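Local atomic coordinates of NanS-p (PDB entry 6YP6), a protein that probably binds carbohydrate as part of a NanS-p carbohydrate esterase encoded by a Shiga toxin-carrying bacteriophage. Residues K124-M129 with G146-E151; W94-L99 with A190-H195; L165-V170 with T177-T182; L45-G50 with G202-V207; Q101-T106 with G161-Q166. One frame throughout, in Å; residues are numbered along the deposited sequence. Where two conformers were deposited one is given.

Contact 1: residues K124-M129 with G146-E151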
# COMPACT_ATOMS: atom_id res chain seq x y z
N LYS A 124 10.94 12.23 13.05
CA LYS A 124 12.17 12.24 12.28
C LYS A 124 12.18 11.35 11.04
O LYS A 124 12.78 11.73 10.04
CB LYS A 124 13.40 11.98 13.17
CG LYS A 124 13.43 10.62 13.86
CD LYS A 124 14.57 10.59 14.89
CE LYS A 124 14.82 9.18 15.42
NZ LYS A 124 15.30 8.25 14.36
N ASP A 125 11.54 10.18 11.10
CA ASP A 125 11.69 9.16 10.08
C ASP A 125 10.37 8.88 9.37
O ASP A 125 9.29 9.10 9.90
CB ASP A 125 12.14 7.83 10.72
CG ASP A 125 13.54 7.87 11.28
OD1 ASP A 125 14.34 8.70 10.82
OD2 ASP A 125 13.83 7.04 12.17
N LEU A 126 10.48 8.34 8.15
CA LEU A 126 9.32 7.82 7.43
C LEU A 126 9.20 6.33 7.72
O LEU A 126 10.12 5.56 7.42
CB LEU A 126 9.47 8.05 5.92
CG LEU A 126 8.23 7.70 5.09
CD1 LEU A 126 7.09 8.65 5.41
CD2 LEU A 126 8.53 7.71 3.60
N ASN A 127 8.09 5.91 8.31
CA ASN A 127 7.90 4.56 8.80
C ASN A 127 6.83 3.81 8.02
O ASN A 127 5.89 4.41 7.47
CB ASN A 127 7.50 4.61 10.27
CG ASN A 127 8.58 5.20 11.12
OD1 ASN A 127 9.78 5.05 10.84
ND2 ASN A 127 8.18 5.91 12.16
N VAL A 128 6.98 2.49 8.00
CA VAL A 128 6.01 1.55 7.47
C VAL A 128 5.43 0.77 8.65
O VAL A 128 6.19 0.16 9.40
CB VAL A 128 6.64 0.57 6.47
CG1 VAL A 128 5.58 -0.33 5.89
CG2 VAL A 128 7.42 1.28 5.38
N MET A 129 4.10 0.79 8.79
CA MET A 129 3.41 0.25 9.94
C MET A 129 2.36 -0.77 9.49
O MET A 129 1.83 -0.68 8.39
CB MET A 129 2.66 1.38 10.67
CG MET A 129 3.53 2.54 11.10
SD MET A 129 4.78 2.15 12.34
CE MET A 129 3.76 1.70 13.73
N GLY A 146 14.17 5.51 6.88
CA GLY A 146 15.16 6.41 7.43
C GLY A 146 14.62 7.82 7.56
O GLY A 146 13.40 8.07 7.52
N ALA A 147 15.55 8.76 7.73
CA ALA A 147 15.17 10.15 7.91
C ALA A 147 14.26 10.58 6.77
O ALA A 147 14.52 10.31 5.60
CB ALA A 147 16.42 11.02 7.95
N PHE A 148 13.19 11.29 7.12
CA PHE A 148 12.23 11.72 6.12
C PHE A 148 12.89 12.59 5.06
O PHE A 148 13.72 13.45 5.36
CB PHE A 148 11.11 12.51 6.78
CG PHE A 148 10.12 13.08 5.82
CD1 PHE A 148 9.17 12.27 5.23
CD2 PHE A 148 10.16 14.42 5.47
CE1 PHE A 148 8.26 12.79 4.34
CE2 PHE A 148 9.25 14.94 4.58
CZ PHE A 148 8.29 14.13 4.01
N ASP A 149 12.48 12.39 3.81
CA ASP A 149 12.98 13.17 2.69
C ASP A 149 11.89 13.23 1.62
O ASP A 149 10.79 12.69 1.78
CB ASP A 149 14.32 12.64 2.18
CG ASP A 149 14.22 11.26 1.54
OD1 ASP A 149 13.17 10.91 0.99
OD2 ASP A 149 15.26 10.56 1.59
N ASN A 150 12.21 13.93 0.54
CA ASN A 150 11.33 14.05 -0.62
C ASN A 150 11.91 13.30 -1.83
O ASN A 150 11.68 13.69 -2.98
CB ASN A 150 11.02 15.52 -0.90
CG ASN A 150 10.11 16.20 0.19
OD1 ASN A 150 9.68 15.59 1.17
ND2 ASN A 150 9.84 17.48 0.01
N GLU A 151 12.63 12.21 -1.59
CA GLU A 151 13.18 11.38 -2.64
C GLU A 151 12.22 10.25 -2.98
O GLU A 151 11.28 9.94 -2.24
CB GLU A 151 14.51 10.77 -2.19
CG GLU A 151 15.58 11.78 -1.84
CD GLU A 151 15.93 12.64 -3.02
OE1 GLU A 151 16.28 12.08 -4.08
OE2 GLU A 151 15.82 13.88 -2.91

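Contact 2: residues W94-L99 with A190-H195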
# COMPACT_ATOMS: atom_id res chain seq x y z
N TRP A 94 -6.17 -4.56 1.82
CA TRP A 94 -6.67 -5.60 0.91
C TRP A 94 -7.44 -6.62 1.74
O TRP A 94 -6.91 -7.70 2.06
CB TRP A 94 -5.54 -6.24 0.12
CG TRP A 94 -5.96 -7.21 -0.94
CD1 TRP A 94 -7.23 -7.58 -1.31
CD2 TRP A 94 -5.07 -7.96 -1.76
NE1 TRP A 94 -7.17 -8.52 -2.30
CE2 TRP A 94 -5.85 -8.77 -2.60
CE3 TRP A 94 -3.68 -8.02 -1.86
CZ2 TRP A 94 -5.29 -9.64 -3.52
CZ3 TRP A 94 -3.12 -8.88 -2.77
CH2 TRP A 94 -3.92 -9.68 -3.60
N PRO A 95 -8.67 -6.30 2.12
CA PRO A 95 -9.52 -7.29 2.79
C PRO A 95 -9.90 -8.37 1.78
O PRO A 95 -10.10 -8.08 0.60
CB PRO A 95 -10.75 -6.48 3.23
CG PRO A 95 -10.68 -5.17 2.50
CD PRO A 95 -9.38 -5.04 1.82
N VAL A 96 -10.00 -9.61 2.25
CA VAL A 96 -10.38 -10.72 1.38
C VAL A 96 -11.60 -11.42 1.94
O VAL A 96 -11.80 -11.51 3.16
CB VAL A 96 -9.20 -11.69 1.12
CG1 VAL A 96 -8.11 -10.96 0.35
CG2 VAL A 96 -8.65 -12.28 2.40
N SER A 97 -12.45 -11.93 1.04
CA SER A 97 -13.72 -12.52 1.43
C SER A 97 -13.57 -13.96 1.91
O SER A 97 -14.51 -14.48 2.52
CB SER A 97 -14.70 -12.49 0.26
OG SER A 97 -14.16 -13.17 -0.85
N SER A 98 -12.44 -14.59 1.65
CA SER A 98 -12.13 -15.91 2.18
C SER A 98 -10.62 -16.08 2.13
O SER A 98 -9.91 -15.36 1.43
CB SER A 98 -12.81 -17.02 1.37
OG SER A 98 -12.22 -17.16 0.09
N LEU A 99 -10.14 -17.02 2.92
CA LEU A 99 -8.80 -17.55 2.81
C LEU A 99 -8.88 -18.98 2.30
O LEU A 99 -9.93 -19.63 2.40
CB LEU A 99 -8.10 -17.52 4.18
CG LEU A 99 -7.79 -16.12 4.69
CD1 LEU A 99 -7.34 -16.17 6.14
CD2 LEU A 99 -6.72 -15.45 3.84
N ALA A 190 -14.25 -2.49 1.27
CA ALA A 190 -14.92 -3.58 0.58
C ALA A 190 -13.98 -4.75 0.32
O ALA A 190 -12.81 -4.59 -0.04
CB ALA A 190 -15.48 -3.07 -0.75
N ALA A 191 -14.52 -5.95 0.48
CA ALA A 191 -13.76 -7.18 0.31
C ALA A 191 -13.27 -7.35 -1.12
O ALA A 191 -13.95 -6.96 -2.08
CB ALA A 191 -14.62 -8.39 0.68
N ASP A 192 -12.10 -7.98 -1.26
CA ASP A 192 -11.56 -8.40 -2.55
C ASP A 192 -11.20 -7.22 -3.44
O ASP A 192 -11.15 -7.35 -4.67
CB ASP A 192 -12.46 -9.42 -3.24
CG ASP A 192 -12.61 -10.69 -2.43
OD1 ASP A 192 -11.75 -10.96 -1.55
OD2 ASP A 192 -13.60 -11.41 -2.68
N LYS A 193 -10.90 -6.09 -2.84
CA LYS A 193 -10.33 -4.95 -3.54
C LYS A 193 -9.09 -4.49 -2.80
O LYS A 193 -9.01 -4.57 -1.57
CB LYS A 193 -11.32 -3.78 -3.62
CG LYS A 193 -12.65 -4.14 -4.25
CD LYS A 193 -13.49 -2.92 -4.53
CE LYS A 193 -13.11 -2.31 -5.84
NZ LYS A 193 -13.85 -1.06 -6.15
N LEU A 194 -8.10 -4.02 -3.56
CA LEU A 194 -7.00 -3.27 -3.01
C LEU A 194 -7.42 -1.81 -2.94
O LEU A 194 -7.85 -1.23 -3.94
CB LEU A 194 -5.75 -3.41 -3.88
CG LEU A 194 -4.54 -2.61 -3.42
CD1 LEU A 194 -4.03 -3.08 -2.06
CD2 LEU A 194 -3.43 -2.69 -4.46
N HIS A 195 -7.32 -1.23 -1.74
CA HIS A 195 -7.67 0.15 -1.47
C HIS A 195 -6.41 0.90 -1.07
O HIS A 195 -5.69 0.48 -0.16
CB HIS A 195 -8.63 0.25 -0.31
CG HIS A 195 -9.85 -0.56 -0.46
ND1 HIS A 195 -11.06 -0.03 -0.81
CD2 HIS A 195 -10.03 -1.89 -0.29
CE1 HIS A 195 -11.96 -1.00 -0.85
NE2 HIS A 195 -11.35 -2.14 -0.54

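Contact 3: residues L165-V170 with T177-T182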
# COMPACT_ATOMS: atom_id res chain seq x y z
N LEU A 165 1.80 -17.31 5.58
CA LEU A 165 1.38 -15.95 5.92
C LEU A 165 2.55 -15.11 6.42
O LEU A 165 2.34 -13.99 6.91
CB LEU A 165 0.23 -16.03 6.93
CG LEU A 165 -1.03 -16.72 6.40
CD1 LEU A 165 -1.97 -17.10 7.53
CD2 LEU A 165 -1.76 -15.82 5.42
N GLN A 166 3.77 -15.60 6.30
CA GLN A 166 4.97 -14.87 6.69
C GLN A 166 5.47 -14.05 5.51
O GLN A 166 5.94 -14.60 4.51
CB GLN A 166 6.03 -15.86 7.15
CG GLN A 166 7.34 -15.20 7.51
CD GLN A 166 8.27 -16.19 8.11
OE1 GLN A 166 8.84 -17.04 7.39
NE2 GLN A 166 8.42 -16.16 9.42
N VAL A 167 5.40 -12.73 5.66
CA VAL A 167 5.67 -11.75 4.61
C VAL A 167 6.97 -11.04 4.93
O VAL A 167 7.28 -10.77 6.09
CB VAL A 167 4.50 -10.74 4.55
CG1 VAL A 167 4.76 -9.61 3.58
CG2 VAL A 167 3.22 -11.45 4.18
N THR A 168 7.75 -10.73 3.90
CA THR A 168 8.96 -9.96 4.09
C THR A 168 8.78 -8.58 3.48
O THR A 168 8.54 -8.47 2.27
CB THR A 168 10.18 -10.65 3.48
OG1 THR A 168 10.32 -11.95 4.07
CG2 THR A 168 11.47 -9.85 3.76
N PRO A 169 8.89 -7.51 4.27
CA PRO A 169 8.86 -6.17 3.68
C PRO A 169 10.19 -5.89 3.02
O PRO A 169 11.24 -6.33 3.49
CB PRO A 169 8.64 -5.27 4.90
CG PRO A 169 9.32 -6.02 6.05
CD PRO A 169 9.22 -7.48 5.71
N VAL A 170 10.15 -5.18 1.89
CA VAL A 170 11.33 -4.82 1.13
C VAL A 170 11.31 -3.30 1.01
O VAL A 170 10.40 -2.73 0.40
CB VAL A 170 11.37 -5.49 -0.25
CG1 VAL A 170 12.75 -5.30 -0.86
CG2 VAL A 170 11.03 -6.97 -0.15
N THR A 177 12.61 -6.99 8.40
CA THR A 177 12.37 -8.17 9.22
C THR A 177 11.09 -8.86 8.79
O THR A 177 10.04 -8.21 8.68
CB THR A 177 12.27 -7.75 10.69
OG1 THR A 177 13.45 -7.03 11.05
CG2 THR A 177 12.11 -8.95 11.61
N PRO A 178 11.11 -10.17 8.55
CA PRO A 178 9.86 -10.88 8.23
C PRO A 178 8.86 -10.73 9.36
O PRO A 178 9.21 -10.62 10.53
CB PRO A 178 10.31 -12.34 8.07
CG PRO A 178 11.75 -12.24 7.71
CD PRO A 178 12.29 -11.07 8.46
N PHE A 179 7.58 -10.74 8.99
CA PHE A 179 6.49 -10.71 9.95
C PHE A 179 5.38 -11.62 9.45
O PHE A 179 5.29 -11.91 8.25
CB PHE A 179 5.96 -9.27 10.16
CG PHE A 179 5.32 -8.68 8.93
CD1 PHE A 179 6.08 -8.15 7.90
CD2 PHE A 179 3.94 -8.63 8.82
CE1 PHE A 179 5.47 -7.62 6.78
CE2 PHE A 179 3.33 -8.10 7.71
CZ PHE A 179 4.09 -7.59 6.69
N THR A 180 4.53 -12.07 10.36
CA THR A 180 3.42 -12.93 10.00
C THR A 180 2.12 -12.15 10.07
O THR A 180 1.84 -11.46 11.05
CB THR A 180 3.39 -14.17 10.89
OG1 THR A 180 4.59 -14.93 10.68
CG2 THR A 180 2.20 -15.06 10.56
N LEU A 181 1.33 -12.25 9.00
CA LEU A 181 0.02 -11.62 8.99
C LEU A 181 -0.83 -12.18 10.12
O LEU A 181 -0.74 -13.36 10.46
CB LEU A 181 -0.70 -11.88 7.67
CG LEU A 181 -0.04 -11.28 6.42
CD1 LEU A 181 -0.70 -11.83 5.17
CD2 LEU A 181 -0.09 -9.77 6.41
N THR A 182 -1.65 -11.31 10.70
CA THR A 182 -2.60 -11.68 11.74
C THR A 182 -3.96 -11.12 11.34
O THR A 182 -4.09 -10.37 10.37
CB THR A 182 -2.20 -11.13 13.11
OG1 THR A 182 -2.32 -9.70 13.12
CG2 THR A 182 -0.79 -11.50 13.48
O HOH W 1 7.12 -14.13 10.67

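Contact 4: residues L45-G50 with G202-V207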
# COMPACT_ATOMS: atom_id res chain seq x y z
N LEU A 45 -1.08 12.90 -5.97
CA LEU A 45 -2.34 12.70 -5.26
C LEU A 45 -2.42 13.69 -4.11
O LEU A 45 -1.54 13.75 -3.24
CB LEU A 45 -2.42 11.27 -4.73
CG LEU A 45 -2.23 10.19 -5.81
CD1 LEU A 45 -2.26 8.81 -5.18
CD2 LEU A 45 -3.25 10.26 -6.91
N THR A 46 -3.48 14.49 -4.14
CA THR A 46 -3.75 15.51 -3.15
C THR A 46 -5.24 15.54 -2.87
O THR A 46 -6.04 14.87 -3.54
CB THR A 46 -3.35 16.91 -3.66
OG1 THR A 46 -4.08 17.24 -4.85
CG2 THR A 46 -1.85 16.99 -3.93
N LYS A 47 -5.62 16.34 -1.88
CA LYS A 47 -7.03 16.62 -1.61
C LYS A 47 -7.12 17.96 -0.90
O LYS A 47 -6.12 18.53 -0.46
CB LYS A 47 -7.70 15.48 -0.83
CG LYS A 47 -6.97 14.97 0.41
CD LYS A 47 -7.19 15.88 1.62
CE LYS A 47 -6.44 15.38 2.85
NZ LYS A 47 -7.11 14.25 3.53
N GLU A 48 -8.34 18.47 -0.79
CA GLU A 48 -8.58 19.68 -0.01
C GLU A 48 -8.71 19.28 1.46
O GLU A 48 -9.60 18.50 1.82
CB GLU A 48 -9.86 20.37 -0.49
CG GLU A 48 -9.79 20.92 -1.91
CD GLU A 48 -8.74 22.01 -2.07
OE1 GLU A 48 -8.33 22.61 -1.05
OE2 GLU A 48 -8.32 22.26 -3.22
N ALA A 49 -7.83 19.81 2.31
CA ALA A 49 -7.85 19.44 3.72
C ALA A 49 -9.22 19.70 4.32
O ALA A 49 -9.84 20.74 4.07
CB ALA A 49 -6.79 20.22 4.48
N GLY A 50 -9.70 18.75 5.12
CA GLY A 50 -11.05 18.80 5.64
C GLY A 50 -12.08 18.11 4.77
O GLY A 50 -13.13 17.71 5.28
N GLY A 202 -8.06 15.04 7.48
CA GLY A 202 -7.07 16.02 7.87
C GLY A 202 -5.91 16.04 6.89
O GLY A 202 -5.76 15.18 6.02
N ALA A 203 -5.09 17.08 6.99
CA ALA A 203 -3.98 17.21 6.06
C ALA A 203 -3.05 16.00 6.13
O ALA A 203 -2.66 15.55 7.22
CB ALA A 203 -3.17 18.47 6.36
N THR A 204 -2.65 15.53 4.95
CA THR A 204 -1.68 14.46 4.75
C THR A 204 -0.62 14.97 3.78
O THR A 204 -0.79 16.00 3.12
CB THR A 204 -2.36 13.20 4.20
OG1 THR A 204 -2.94 13.53 2.93
CG2 THR A 204 -3.42 12.70 5.17
N TYR A 205 0.49 14.25 3.66
CA TYR A 205 1.52 14.66 2.71
C TYR A 205 1.02 14.46 1.28
O TYR A 205 0.55 13.37 0.94
CB TYR A 205 2.78 13.82 2.84
CG TYR A 205 3.57 13.97 4.11
CD1 TYR A 205 4.51 14.97 4.25
CD2 TYR A 205 3.42 13.06 5.16
CE1 TYR A 205 5.26 15.09 5.40
CE2 TYR A 205 4.17 13.18 6.31
CZ TYR A 205 5.09 14.20 6.42
OH TYR A 205 5.86 14.36 7.56
N PRO A 206 1.19 15.44 0.39
CA PRO A 206 1.05 15.15 -1.04
C PRO A 206 2.01 14.02 -1.40
O PRO A 206 3.13 13.94 -0.88
CB PRO A 206 1.43 16.46 -1.72
CG PRO A 206 1.17 17.50 -0.67
CD PRO A 206 1.58 16.85 0.62
N VAL A 207 1.57 13.12 -2.29
CA VAL A 207 2.39 11.97 -2.68
C VAL A 207 2.37 11.81 -4.19
O VAL A 207 1.33 12.00 -4.83
CB VAL A 207 1.96 10.68 -1.94
CG1 VAL A 207 0.57 10.21 -2.35
CG2 VAL A 207 2.98 9.55 -2.11
O HOH W 2 -2.43 13.51 -0.48

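Contact 5: residues Q101-T106 with G161-Q166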
# COMPACT_ATOMS: atom_id res chain seq x y z
N GLN A 101 -8.67 -23.05 1.90
CA GLN A 101 -8.98 -24.09 2.87
C GLN A 101 -7.76 -24.39 3.73
O GLN A 101 -6.65 -24.57 3.22
CB GLN A 101 -9.44 -25.37 2.16
CG GLN A 101 -9.48 -26.63 3.05
CD GLN A 101 -10.35 -26.45 4.29
OE1 GLN A 101 -11.27 -25.63 4.31
NE2 GLN A 101 -10.06 -27.23 5.34
N GLY A 102 -7.97 -24.45 5.04
CA GLY A 102 -6.88 -24.77 5.94
C GLY A 102 -5.95 -23.63 6.26
O GLY A 102 -4.93 -23.85 6.92
N VAL A 103 -6.25 -22.43 5.79
CA VAL A 103 -5.48 -21.23 6.09
C VAL A 103 -6.33 -20.35 6.99
O VAL A 103 -7.50 -20.07 6.70
CB VAL A 103 -5.08 -20.49 4.80
CG1 VAL A 103 -4.33 -19.23 5.13
CG2 VAL A 103 -4.26 -21.42 3.90
N ALA A 104 -5.75 -19.91 8.10
CA ALA A 104 -6.45 -19.05 9.03
C ALA A 104 -5.43 -18.17 9.73
O ALA A 104 -4.36 -18.64 10.11
CB ALA A 104 -7.23 -19.87 10.07
N LEU A 105 -5.78 -16.90 9.88
CA LEU A 105 -4.88 -15.94 10.49
C LEU A 105 -4.97 -16.05 12.01
O LEU A 105 -6.06 -16.20 12.57
CB LEU A 105 -5.29 -14.53 10.06
CG LEU A 105 -4.93 -14.19 8.61
CD1 LEU A 105 -5.76 -13.02 8.10
CD2 LEU A 105 -3.44 -13.81 8.54
N THR A 106 -3.81 -15.99 12.66
CA THR A 106 -3.80 -15.99 14.11
C THR A 106 -4.32 -14.66 14.64
O THR A 106 -4.40 -13.66 13.92
CB THR A 106 -2.38 -16.22 14.64
OG1 THR A 106 -1.50 -15.19 14.18
CG2 THR A 106 -1.85 -17.57 14.19
N GLY A 161 4.78 -18.11 -0.75
CA GLY A 161 4.07 -19.23 -1.33
C GLY A 161 3.84 -20.33 -0.32
O GLY A 161 4.11 -20.19 0.88
N ASN A 162 3.28 -21.42 -0.83
CA ASN A 162 2.91 -22.55 0.00
C ASN A 162 1.94 -22.16 1.10
O ASN A 162 1.87 -22.80 2.15
CB ASN A 162 4.14 -23.24 0.59
CG ASN A 162 4.91 -24.03 -0.47
OD1 ASN A 162 6.08 -23.76 -0.72
ND2 ASN A 162 4.24 -24.99 -1.09
N ASN A 163 1.16 -21.10 0.85
CA ASN A 163 0.16 -20.56 1.77
C ASN A 163 0.77 -19.98 3.04
O ASN A 163 0.03 -19.69 3.99
CB ASN A 163 -0.96 -21.55 2.10
CG ASN A 163 -1.91 -21.74 0.94
OD1 ASN A 163 -2.00 -20.90 0.04
ND2 ASN A 163 -2.65 -22.84 0.97
N SER A 164 2.07 -19.74 3.06
CA SER A 164 2.68 -19.09 4.21
C SER A 164 2.15 -17.67 4.36
O SER A 164 2.08 -16.91 3.39
CB SER A 164 4.19 -19.05 4.05
OG SER A 164 4.78 -18.29 5.10
N LEU A 165 1.80 -17.31 5.58
CA LEU A 165 1.38 -15.95 5.92
C LEU A 165 2.55 -15.11 6.42
O LEU A 165 2.34 -13.99 6.91
CB LEU A 165 0.23 -16.03 6.93
CG LEU A 165 -1.03 -16.72 6.40
CD1 LEU A 165 -1.97 -17.10 7.53
CD2 LEU A 165 -1.76 -15.82 5.42
N GLN A 166 3.77 -15.60 6.30
CA GLN A 166 4.97 -14.87 6.69
C GLN A 166 5.47 -14.05 5.51
O GLN A 166 5.94 -14.60 4.51
CB GLN A 166 6.03 -15.86 7.15
CG GLN A 166 7.34 -15.20 7.51
CD GLN A 166 8.27 -16.19 8.11
OE1 GLN A 166 8.84 -17.04 7.39
NE2 GLN A 166 8.42 -16.16 9.42

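Contact 1: residues K124-M129 with G146-E151
Asp125 and Ala147 face each other as an antiparallel non-hydrogen-bonded pair, with their CA atoms 4.2 Å apart. A backbone bond lies on each side of the pair. Phe148 N donates to Lys124 O at 3.0 Å, almost straight and in the carbonyl plane. Leu126 N donates to Gly146 O, also at 3.0 Å. Two CA-H...O contacts fill in between these bonds, Ala147 CA to Lys124 O and Asp125 CA to Gly146 O.

Side chains add less. Phe148 CG is anti to its own backbone N (chi1 176°), beside the carbonyl carbon, and ring atom CD1 meets Leu126. Leu126 CD1 reaches it at the ring edge, near the ring plane, at 4.2 Å. The ring also meets that of Tyr205, with the two planes about 30° apart. Leu126 continues inward onto Phe77 and Val79 of strand 71-79.

Asp125 bends its carboxylate back over Gly146 and Ala147. OD1 lies 3.3 Å from Ala147 N, but the angle is too poor for a hydrogen bond. OD2 pairs with Lys124 NZ in a salt bridge of 2.9 Å, and NZ comes from above the carboxylate plane. Further out, Asp122 OD1 accepts from the backbone N of both Lys124 and Asp125. Asp122 OD2 takes Asn127 ND2, so both oxygens of this acid bind the start of the strand. Asp149 OD1 accepts from Glu151 N in an Asx turn, and His153 NE2 binds the same oxygen.

The backbone therefore joins the two segments. The charge of Asp125 is probably balanced by Lys124 beside it rather than from across the hairpin.

Contact 2: residues W94-L99 with A190-H195
Ser97 and Asp192 are joined by two hydrogen bonds, one to each carboxylate oxygen. Ser97 OG donates to Asp192 OD2 at 2.6 Å, on the syn lone pair. Ser97 N donates to Asp192 OD1 at 2.9 Å, from above the carboxylate plane. Ser97 OG stands between its own backbone N and carbonyl carbon (chi1 58°), which leaves hydroxyl and N-H together before the same acid. With an N-H and a hydroxyl both donating to it, Asp192 is probably a carboxylate.

The backbone of Asp192 is used too. Its N donates to Pro95 O at 2.7 Å, from above the carbonyl plane. One residue thus both gives to and takes from segment 94-99.

Ala190 O is satisfied within its own segment. His195 NE2 donates to it at 2.9 Å, in the imidazole plane and on a carbonyl lone pair. This in-plane bond helps to fix the rotation of the ring. Pro95 packs against this group: its CG is 3.4 Å from Ala190 O, and its CD approaches His195 CD2. Lys193 O receives a nearly linear CA-H from Trp94 at 3.6 Å.

Other polar ends look elsewhere. Trp94 NE1 donates to Gly61 O, and Lys193 NZ makes a salt bridge with Glu57. The Trp94 side chain meets Leu5 and Leu66, and its CB touches Leu194 CD1.

Residues 190-193 form a type II beta turn with Asp192 at positive phi. The turn leads into strand 193-197, which lies antiparallel to strand 88-95 in one sheet of a beta sandwich.

Contact 3: residues L165-V170 with T177-T182
Phe179 CG stands between its own backbone N and carbonyl carbon (chi1 65°), and the ring beyond it lies against Val167. Val167 CG1 is anti to its backbone N (chi1 175°) and comes within 3.8 Å of Phe179 CZ. These two residues pair in the antiparallel beta hairpin of strands 166-171 and 174-180.

Val167 and Phe179 form the hydrogen-bonded pair. Val167 N donates to Phe179 O at 2.7 Å. Phe179 N returns the bond to Val167 O at 2.9 Å. A third bond, Leu181 N to Leu165 O, extends the pairing toward the open end.

The side chains of Val167 and Phe179 lie alongside each other. Val167 CB sits over one face of the ring, offset toward the rim, in a CH-pi contact. Pro169 CD lies at the ring edge, near its plane. The Tyr130 ring also meets Phe179. Val167 CG2 packs on Leu181 CG, and Val167 continues inward to Phe157 and Phe159 of strand 152-159.

Gln166 and Thr180 share the other face of the hairpin. The Gln166 chain is extended beyond CG. One water accepts from Gln166 NE2 at 2.7 Å and also bonds Thr180 OG1 at 2.7 Å.

Contact 4: residues L45-G50 with G202-V207
Gly202 O receives Lys47 NZ at 3.0 Å, with the lysine in one of its two conformers. The donor comes from above the carbonyl plane. The Lys47 chain bends at chi2 (80°) and again at chi4. In the same conformer the ammonium also makes a salt bridge with Asp198 OD2, so its charge is probably balanced by that acid.

Ala203 follows, with CB 4.4 Å from Ala49 CB. Thr204 OG1 lies 4.0 Å from Lys47 CE, but its hydrogen bond is to Asp198 OD2. That oxygen therefore links the threonine to the lysine.

Tyr205 turns its side chain away from segment 45-50. Its ring packs on Val79 and Val89, and its hydroxyl bonds Thr121 OG1 and Ala84 N. Pro206 CB touches Thr46 CG2 at 4.0 Å.

At Val207 the backbones pair. Leu45 N donates to Val207 O at 2.8 Å, nearly straight. The return bond, Val207 N to Leu45 O, is weak at 3.3 Å. Val207 CG1 rests 4.0 Å from Leu45 CB, and both side chains reach Trp54.

Residues after Thr46 and before Val207 are loop. Leu45 and Val207 make an antiparallel hydrogen-bonded pair. It marks where strands 41-46 and 207-216 join in one sheet of a beta sandwich.

Contact 5: residues Q101-T106 with G161-Q166
Val103 CG2 lies above the plane of the Asn163 amide. It is 3.6 Å from Asn163 ND2 and 3.8 Å from Asn163 CG, so the methyl rests on the flat group itself. Asn163 CG stands beside its own backbone N (chi1 -74°), and the amide it carries turns one face to Val103. The two side chains approach at a slant.

The rest of the contact is aliphatic. Leu165 CD1 is the methyl that does most of the touching. Val103 CG1 meets it at 4.0 Å, and Leu105 CD2 comes to 3.7 Å. Leu105 and Leu165 meet at about a right angle. Ala104 O lies 3.8 Å from the same methyl, so the backbone also takes part. The two methyls of Val103 are used separately, CG2 on the amide and CG1 on Leu165.

Turns set the second segment. Residues 161-164 form a type I' beta turn, with Asn162 and Asn163 both at positive phi. Ser164 N closes it by donating to Gly161 O at 3.0 Å. Ser164 OG then accepts from Gln166 N at 3.1 Å, an ST turn that leads into strand 166-171.

The contact lies at the surface and joins two loops by van der Waals touch. One loop runs between strands 88-95 and 113-121, the other between strands 152-159 and 166-171. Helix 64-69 flanks the second loop: its Leu67 touches Asn163 and Leu165, and its Gln68 touches Asn163. Leu105 also packs on Leu99 and Leu181.

Contacts 3 and 5 are close neighbours, with centres 12 Å apart. They share Leu165 and Gln166, and Leu105 CD2 lies 3.3 Å from Leu181 O. Contact 2 joins this end of the molecule through Leu99, whose CD1 is 4.0 Å from Leu105 CG. Contacts 1 and 4 meet at the other end, where Phe148 CZ is 3.5 Å from Tyr205 CE1. The two ends are well separated: the centres of contacts 4 and 5 are about 36 Å apart. Contacts 1 and 2 lie on the same sheet, while contacts 3 and 4 belong to the other. No ligand or active site is identified in this structure, so the contacts are placed by the fold alone.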